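Local coordinates for SusD-like protein BACOVA_02651 (PDB 5E75) that binds polysaccharide at the cell surface and probably mediates xyloglucan binding before its transport into the periplasm for degradation, at residues Arg359-Glu369 / Ile407-Glu418. Sequence-based numbering, arbitrary orientation.
Sequences RLADVYLTYAE and IIRERRVEFGME
Asp-362 OD1 is gripped by both terminal nitrogens of Arg-411, NH2 at 2.8 Å and NH1 at 3.0 Å. Each nitrogen meets this oxygen from the same face, 42° out of the carboxylate plane, while OD1 stays near the guanidinium plane; OD2 pairs instead with Lys-189. The Arg-411 chain bends at chi3 (70°), which helps bring both nitrogens to OD1, and its NH1 also donates to a water that donates to Glu-369 OE1. Arg-359, at the N-cap position of the other helix, works side-on: NE reaches Glu-418 OE1 at 2.9 Å and NH2 reaches Glu-418 OE2 at 2.7 Å, each on a syn lone pair. Its NH1 takes the anti lone pair of Glu-414 OE2 at 2.9 Å, a carboxylate whose other oxygen binds Arg-299. With an alanine in place of Arg-359, Glu-418 is likely to lose its two-nitrogen grip, leaving Lys-332 as a partner of OE2, and Glu-414 OE2 its bond to NH1. The contact joins helices 360-372 and 404-415 of the SusD fold, antiparallel (174°) and 10.9 Å apart at their segment axes, with Glu-418 in the turn after the second. Farther along, toward Ile-407, knobs-into-holes packing takes over: Leu-365 sits among Glu-410, Arg-411, Glu-414 and Phe-415, with CD1 3.7 Å from Arg-411 CG, and Phe-387 of helix 382-393 also touches it. Phe-415 turns its edge to the Ala-361/Asp-362 backbone, while its CE1 lies over one face of the Arg-359 guanidinium. At the far end, Ile-407 CD1 packs 3.6 Å from Glu-369 CA, and Glu-369 OE2 pairs with Arg-203.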
ATOM      1  N   ARG A 359       8.140  -3.407  -0.564  1.00  8.68           N
ATOM      2  CA  ARG A 359       8.797  -4.656  -0.927  1.00  8.25           C
ATOM      3  C   ARG A 359       9.836  -4.440  -2.032  1.00  8.65           C
ATOM      4  O   ARG A 359       9.703  -3.547  -2.868  1.00  9.29           O
ATOM      5  CB  ARG A 359       7.765  -5.687  -1.422  1.00  9.88           C
ATOM      6  CG  ARG A 359       6.921  -6.262  -0.333  1.00  9.34           C
ATOM      7  CD  ARG A 359       6.248  -7.549  -0.739  1.00  9.73           C
ATOM      8  NE  ARG A 359       5.088  -7.433  -1.618  1.00  7.83           N
ATOM      9  CZ  ARG A 359       5.054  -7.813  -2.892  1.00  7.86           C
ATOM     10  NH1 ARG A 359       6.158  -8.180  -3.535  1.00  8.75           N
ATOM     11  NH2 ARG A 359       3.903  -7.788  -3.546  1.00  9.25           N
ATOM     12  N   LEU A 360      10.834  -5.315  -2.082  1.00  9.49           N
ATOM     13  CA  LEU A 360      11.852  -5.239  -3.132  1.00  9.21           C
ATOM     14  C   LEU A 360      11.242  -5.299  -4.535  1.00  9.79           C
ATOM     15  O   LEU A 360      11.729  -4.611  -5.445  1.00  9.76           O
ATOM     16  CB  LEU A 360      12.899  -6.335  -2.920  1.00 10.15           C
ATOM     17  CG  LEU A 360      14.109  -6.318  -3.847  1.00  9.97           C
ATOM     18  CD1 LEU A 360      14.978  -5.093  -3.629  1.00 11.06           C
ATOM     19  CD2 LEU A 360      14.898  -7.590  -3.653  1.00 11.42           C
ATOM     20  N   ALA A 361      10.168  -6.066  -4.727  1.00  8.76           N
ATOM     21  CA  ALA A 361       9.567  -6.140  -6.058  1.00  8.78           C
ATOM     22  C   ALA A 361       9.081  -4.772  -6.533  1.00  9.47           C
ATOM     23  O   ALA A 361       9.053  -4.513  -7.729  1.00  9.09           O
ATOM     24  CB  ALA A 361       8.434  -7.113  -6.078  1.00  8.81           C
ATOM     25  N   ASP A 362       8.656  -3.921  -5.607  1.00  8.94           N
ATOM     26  CA  ASP A 362       8.248  -2.550  -5.943  1.00  9.51           C
ATOM     27  C   ASP A 362       9.435  -1.785  -6.535  1.00  8.61           C
ATOM     28  O   ASP A 362       9.301  -1.054  -7.521  1.00  9.53           O
ATOM     29  CB  ASP A 362       7.733  -1.885  -4.663  1.00 10.17           C
ATOM     30  CG  ASP A 362       6.870  -0.679  -4.897  1.00 14.52           C
ATOM     31  OD1 ASP A 362       7.002  -0.005  -5.925  1.00 14.99           O
ATOM     32  OD2 ASP A 362       6.033  -0.408  -4.012  1.00 15.58           O
ATOM     33  N   VAL A 363      10.603  -1.938  -5.920  1.00  7.97           N
ATOM     34  CA  VAL A 363      11.788  -1.257  -6.413  1.00  9.00           C
ATOM     35  C   VAL A 363      12.147  -1.789  -7.806  1.00  9.75           C
ATOM     36  O   VAL A 363      12.543  -1.006  -8.673  1.00 10.04           O
ATOM     37  CB  VAL A 363      12.981  -1.344  -5.426  1.00  9.13           C
ATOM     38  CG1 VAL A 363      14.115  -0.473  -5.888  1.00 11.02           C
ATOM     39  CG2 VAL A 363      12.557  -0.928  -4.030  1.00 11.29           C
ATOM     40  N   TYR A 364      11.993  -3.094  -8.020  1.00  8.65           N
ATOM     41  CA  TYR A 364      12.239  -3.670  -9.352  1.00  9.57           C
ATOM     42  C   TYR A 364      11.342  -3.021 -10.394  1.00 11.42           C
ATOM     43  O   TYR A 364      11.797  -2.618 -11.470  1.00 10.12           O
ATOM     44  CB  TYR A 364      11.999  -5.191  -9.357  1.00  8.83           C
ATOM     45  CG  TYR A 364      13.089  -6.055  -8.719  1.00  9.29           C
ATOM     46  CD1 TYR A 364      14.054  -5.513  -7.885  1.00 10.69           C
ATOM     47  CD2 TYR A 364      13.149  -7.426  -8.968  1.00  9.65           C
ATOM     48  CE1 TYR A 364      15.046  -6.314  -7.324  1.00 10.46           C
ATOM     49  CE2 TYR A 364      14.125  -8.212  -8.408  1.00  9.08           C
ATOM     50  CZ  TYR A 364      15.070  -7.662  -7.586  1.00 10.29           C
ATOM     51  OH  TYR A 364      16.040  -8.504  -7.083  1.00 11.87           O
ATOM     52  N   LEU A 365      10.050  -2.940 -10.102  1.00  9.02           N
ATOM     53  CA  LEU A 365       9.114  -2.379 -11.061  1.00  8.68           C
ATOM     54  C   LEU A 365       9.289  -0.872 -11.232  1.00  8.60           C
ATOM     55  O   LEU A 365       9.116  -0.342 -12.328  1.00  9.86           O
ATOM     56  CB  LEU A 365       7.656  -2.723 -10.685  1.00  9.57           C
ATOM     57  CG  LEU A 365       7.309  -4.207 -10.729  1.00  9.77           C
ATOM     58  CD1 LEU A 365       5.904  -4.437 -10.226  1.00 12.99           C
ATOM     59  CD2 LEU A 365       7.443  -4.772 -12.102  1.00 11.86           C
ATOM     60  N   THR A 366       9.643  -0.184 -10.149  1.00  8.91           N
ATOM     61  CA  THR A 366       9.949   1.254 -10.213  1.00  9.42           C
ATOM     62  C   THR A 366      11.156   1.526 -11.104  1.00  9.75           C
ATOM     63  O   THR A 366      11.144   2.446 -11.922  1.00  9.54           O
ATOM     64  CB  THR A 366      10.180   1.825  -8.789  1.00  9.16           C
ATOM     65  OG1 THR A 366       8.949   1.747  -8.064  1.00 10.45           O
ATOM     66  CG2 THR A 366      10.632   3.287  -8.784  1.00 10.30           C
ATOM     67  N   TYR A 367      12.187   0.709 -10.970  1.00  9.61           N
ATOM     68  CA  TYR A 367      13.356   0.846 -11.824  1.00  8.87           C
ATOM     69  C   TYR A 367      12.958   0.668 -13.299  1.00  8.88           C
ATOM     70  O   TYR A 367      13.344   1.469 -14.158  1.00  9.87           O
ATOM     71  CB  TYR A 367      14.410  -0.187 -11.411  1.00 10.50           C
ATOM     72  CG  TYR A 367      15.743  -0.107 -12.135  1.00 11.02           C
ATOM     73  CD1 TYR A 367      16.191   1.072 -12.711  1.00 11.88           C
ATOM     74  CD2 TYR A 367      16.553  -1.224 -12.215  1.00 10.03           C
ATOM     75  CE1 TYR A 367      17.414   1.133 -13.370  1.00 11.81           C
ATOM     76  CE2 TYR A 367      17.775  -1.173 -12.874  1.00 13.71           C
ATOM     77  CZ  TYR A 367      18.195   0.009 -13.444  1.00 12.41           C
ATOM     78  OH  TYR A 367      19.409   0.048 -14.102  1.00 14.10           O
ATOM     79  N   ALA A 368      12.161  -0.357 -13.594  1.00  9.07           N
ATOM     80  CA  ALA A 368      11.718  -0.586 -14.959  1.00  9.06           C
ATOM     81  C   ALA A 368      10.976   0.621 -15.519  1.00 10.37           C
ATOM     82  O   ALA A 368      11.205   1.045 -16.658  1.00  9.73           O
ATOM     83  CB  ALA A 368      10.832  -1.835 -15.042  1.00  9.42           C
ATOM     84  N   GLU A 369      10.071   1.189 -14.729  1.00  8.87           N
ATOM     85  CA  GLU A 369       9.267   2.313 -15.189  1.00  8.98           C
ATOM     86  C   GLU A 369      10.146   3.543 -15.406  1.00  9.84           C
ATOM     87  O   GLU A 369       9.938   4.326 -16.344  1.00 10.11           O
ATOM     88  CB  GLU A 369       8.119   2.603 -14.198  1.00  9.35           C
ATOM     89  CG  GLU A 369       7.131   3.649 -14.660  1.00  9.60           C
ATOM     90  CD  GLU A 369       5.922   3.817 -13.736  1.00 10.50           C
ATOM     91  OE1 GLU A 369       5.715   2.972 -12.847  1.00 11.00           O
ATOM     92  OE2 GLU A 369       5.162   4.785 -13.943  1.00 12.42           O
ATOM     93  N   ILE A 407       3.330  -2.112 -17.340  1.00 10.48           N
ATOM     94  CA  ILE A 407       3.735  -1.785 -15.976  1.00 10.70           C
ATOM     95  C   ILE A 407       2.527  -1.594 -15.069  1.00  9.28           C
ATOM     96  O   ILE A 407       2.522  -2.080 -13.928  1.00  8.79           O
ATOM     97  CB  ILE A 407       4.652  -0.554 -15.951  1.00  9.74           C
ATOM     98  CG1 ILE A 407       5.950  -0.925 -16.669  1.00 14.31           C
ATOM     99  CG2 ILE A 407       4.920  -0.095 -14.524  1.00 11.16           C
ATOM    100  CD1 ILE A 407       6.929   0.198 -16.878  1.00 15.55           C
ATOM    101  N   ILE A 408       1.493  -0.931 -15.567  1.00  8.36           N
ATOM    102  CA  ILE A 408       0.276  -0.734 -14.787  1.00  8.58           C
ATOM    103  C   ILE A 408      -0.313  -2.093 -14.403  1.00  9.00           C
ATOM    104  O   ILE A 408      -0.675  -2.324 -13.249  1.00 10.22           O
ATOM    105  CB  ILE A 408      -0.767   0.135 -15.531  1.00  9.52           C
ATOM    106  CG1 ILE A 408      -0.241   1.566 -15.669  1.00  9.28           C
ATOM    107  CG2 ILE A 408      -2.120   0.105 -14.809  1.00  9.72           C
ATOM    108  CD1 ILE A 408      -1.045   2.432 -16.660  1.00 12.43           C
ATOM    109  N   ARG A 409      -0.417  -3.009 -15.365  1.00  8.54           N
ATOM    110  CA  ARG A 409      -1.013  -4.304 -15.097  1.00  8.61           C
ATOM    111  C   ARG A 409      -0.157  -5.085 -14.127  1.00  8.64           C
ATOM    112  O   ARG A 409      -0.674  -5.704 -13.209  1.00  8.96           O
ATOM    113  CB  ARG A 409      -1.187  -5.094 -16.404  1.00  8.52           C
ATOM    114  CG  ARG A 409      -1.975  -6.389 -16.260  1.00  9.28           C
ATOM    115  CD  ARG A 409      -2.170  -7.059 -17.605  1.00  9.54           C
ATOM    116  NE  ARG A 409      -3.116  -8.152 -17.486  1.00 10.20           N
ATOM    117  CZ  ARG A 409      -3.643  -8.831 -18.497  1.00 10.00           C
ATOM    118  NH1 ARG A 409      -3.313  -8.548 -19.741  1.00 12.76           N
ATOM    119  NH2 ARG A 409      -4.516  -9.788 -18.245  1.00 10.42           N
ATOM    120  N   GLU A 410       1.152  -5.049 -14.332  1.00  8.78           N
ATOM    121  CA  GLU A 410       2.075  -5.817 -13.518  1.00  8.86           C
ATOM    122  C   GLU A 410       2.037  -5.345 -12.071  1.00  9.15           C
ATOM    123  O   GLU A 410       2.038  -6.163 -11.145  1.00  8.97           O
ATOM    124  CB  GLU A 410       3.510  -5.755 -14.065  1.00  9.13           C
ATOM    125  CG  GLU A 410       4.386  -6.916 -13.573  1.00 10.03           C
ATOM    126  CD  GLU A 410       3.898  -8.269 -14.058  1.00 11.30           C
ATOM    127  OE1 GLU A 410       3.246  -8.326 -15.134  1.00 11.94           O
ATOM    128  OE2 GLU A 410       4.175  -9.272 -13.370  1.00 11.75           O
ATOM    129  N   ARG A 411       1.990  -4.028 -11.859  1.00  8.21           N
ATOM    130  CA  ARG A 411       1.910  -3.518 -10.501  1.00  8.19           C
ATOM    131  C   ARG A 411       0.592  -3.911  -9.840  1.00  8.37           C
ATOM    132  O   ARG A 411       0.580  -4.303  -8.669  1.00  9.07           O
ATOM    133  CB  ARG A 411       2.113  -2.004 -10.469  1.00  8.52           C
ATOM    134  CG  ARG A 411       3.540  -1.586 -10.767  1.00 13.99           C
ATOM    135  CD  ARG A 411       3.736  -0.087 -10.597  1.00 15.25           C
ATOM    136  NE  ARG A 411       3.676   0.284  -9.195  1.00 10.90           N
ATOM    137  CZ  ARG A 411       4.705   0.274  -8.354  1.00 11.23           C
ATOM    138  NH1 ARG A 411       5.937   0.021  -8.754  1.00 10.66           N
ATOM    139  NH2 ARG A 411       4.517   0.589  -7.076  1.00 18.91           N
ATOM    140  N   ARG A 412      -0.523  -3.814 -10.550  1.00  7.87           N
ATOM    141  CA  ARG A 412      -1.800  -4.190  -9.952  1.00  7.75           C
ATOM    142  C   ARG A 412      -1.773  -5.620  -9.437  1.00  8.26           C
ATOM    143  O   ARG A 412      -2.220  -5.879  -8.308  1.00  8.70           O
ATOM    144  CB  ARG A 412      -2.962  -3.986 -10.934  1.00  9.24           C
ATOM    145  CG  ARG A 412      -3.297  -2.529 -11.194  1.00  7.89           C
ATOM    146  CD  ARG A 412      -4.553  -2.333 -12.029  1.00  8.50           C
ATOM    147  NE  ARG A 412      -5.737  -2.767 -11.289  1.00  9.02           N
ATOM    148  CZ  ARG A 412      -6.947  -2.956 -11.816  1.00  9.57           C
ATOM    149  NH1 ARG A 412      -7.185  -2.755 -13.113  1.00  9.67           N
ATOM    150  NH2 ARG A 412      -7.933  -3.383 -11.036  1.00  9.47           N
ATOM    151  N   VAL A 413      -1.268  -6.559 -10.250  1.00  8.39           N
ATOM    152  CA  VAL A 413      -1.260  -7.954  -9.855  1.00  8.60           C
ATOM    153  C   VAL A 413      -0.172  -8.279  -8.827  1.00  9.32           C
ATOM    154  O   VAL A 413      -0.365  -9.154  -7.993  1.00  9.96           O
ATOM    155  CB  VAL A 413      -1.188  -8.957 -11.059  1.00  8.80           C
ATOM    156  CG1 VAL A 413      -2.389  -8.824 -11.983  1.00 11.17           C
ATOM    157  CG2 VAL A 413       0.052  -8.797 -11.860  1.00  9.86           C
ATOM    158  N   GLU A 414       0.948  -7.582  -8.859  1.00  7.61           N
ATOM    159  CA  GLU A 414       1.974  -7.809  -7.852  1.00  8.24           C
ATOM    160  C   GLU A 414       1.507  -7.325  -6.484  1.00  8.65           C
ATOM    161  O   GLU A 414       1.810  -7.968  -5.470  1.00  8.54           O
ATOM    162  CB  GLU A 414       3.277  -7.126  -8.262  1.00  8.35           C
ATOM    163  CG  GLU A 414       4.446  -7.378  -7.314  1.00  8.23           C
ATOM    164  CD  GLU A 414       4.887  -8.815  -7.218  1.00  9.22           C
ATOM    165  OE1 GLU A 414       4.613  -9.618  -8.148  1.00  8.64           O
ATOM    166  OE2 GLU A 414       5.547  -9.152  -6.208  1.00  9.14           O
ATOM    167  N   PHE A 415       0.745  -6.232  -6.451  1.00  7.73           N
ATOM    168  CA  PHE A 415       0.453  -5.543  -5.178  1.00  8.26           C
ATOM    169  C   PHE A 415      -1.020  -5.540  -4.776  1.00  9.06           C
ATOM    170  O   PHE A 415      -1.421  -4.796  -3.885  1.00  8.77           O
ATOM    171  CB  PHE A 415       1.038  -4.119  -5.158  1.00  8.15           C
ATOM    172  CG  PHE A 415       2.509  -4.109  -5.335  1.00  7.72           C
ATOM    173  CD1 PHE A 415       3.322  -4.616  -4.340  1.00 11.94           C
ATOM    174  CD2 PHE A 415       3.083  -3.651  -6.493  1.00  9.60           C
ATOM    175  CE1 PHE A 415       4.688  -4.676  -4.527  1.00 12.43           C
ATOM    176  CE2 PHE A 415       4.439  -3.682  -6.672  1.00 12.67           C
ATOM    177  CZ  PHE A 415       5.234  -4.197  -5.692  1.00 12.19           C
ATOM    178  N   GLY A 416      -1.830  -6.384  -5.403  1.00  8.02           N
ATOM    179  CA  GLY A 416      -3.234  -6.468  -5.041  1.00  8.21           C
ATOM    180  C   GLY A 416      -3.433  -6.746  -3.562  1.00  8.63           C
ATOM    181  O   GLY A 416      -2.747  -7.590  -2.981  1.00  8.23           O
ATOM    182  N   MET A 417      -4.366  -6.014  -2.947  1.00  9.02           N
ATOM    183  CA  MET A 417      -4.692  -6.177  -1.521  1.00  7.98           C
ATOM    184  C   MET A 417      -3.508  -5.884  -0.600  1.00  9.41           C
ATOM    185  O   MET A 417      -3.466  -6.344   0.530  1.00 10.38           O
ATOM    186  CB  MET A 417      -5.316  -7.556  -1.237  1.00  8.31           C
ATOM    187  CG  MET A 417      -6.645  -7.802  -1.956  1.00 10.49           C
ATOM    188  SD  MET A 417      -7.845  -6.465  -1.797  1.00  9.85           S
ATOM    189  CE  MET A 417      -7.848  -6.206  -0.008  1.00 11.24           C
ATOM    190  N   GLU A 418      -2.576  -5.054  -1.060  1.00  8.10           N
ATOM    191  CA  GLU A 418      -1.510  -4.518  -0.198  1.00  7.97           C
ATOM    192  C   GLU A 418      -1.689  -3.026   0.063  1.00  7.86           C
ATOM    193  O   GLU A 418      -0.807  -2.384   0.627  1.00  8.90           O
ATOM    194  CB  GLU A 418      -0.114  -4.789  -0.772  1.00 10.54           C
ATOM    195  CG  GLU A 418       0.221  -6.264  -0.721  1.00 11.33           C
ATOM    196  CD  GLU A 418       1.570  -6.615  -1.309  1.00 10.17           C
ATOM    197  OE1 GLU A 418       2.607  -6.009  -0.927  1.00 12.60           O
ATOM    198  OE2 GLU A 418       1.566  -7.553  -2.118  1.00 10.01           O
TER
HETATM  199  O   HOH W   1       6.695   0.840 -11.480  1.00 11.81           O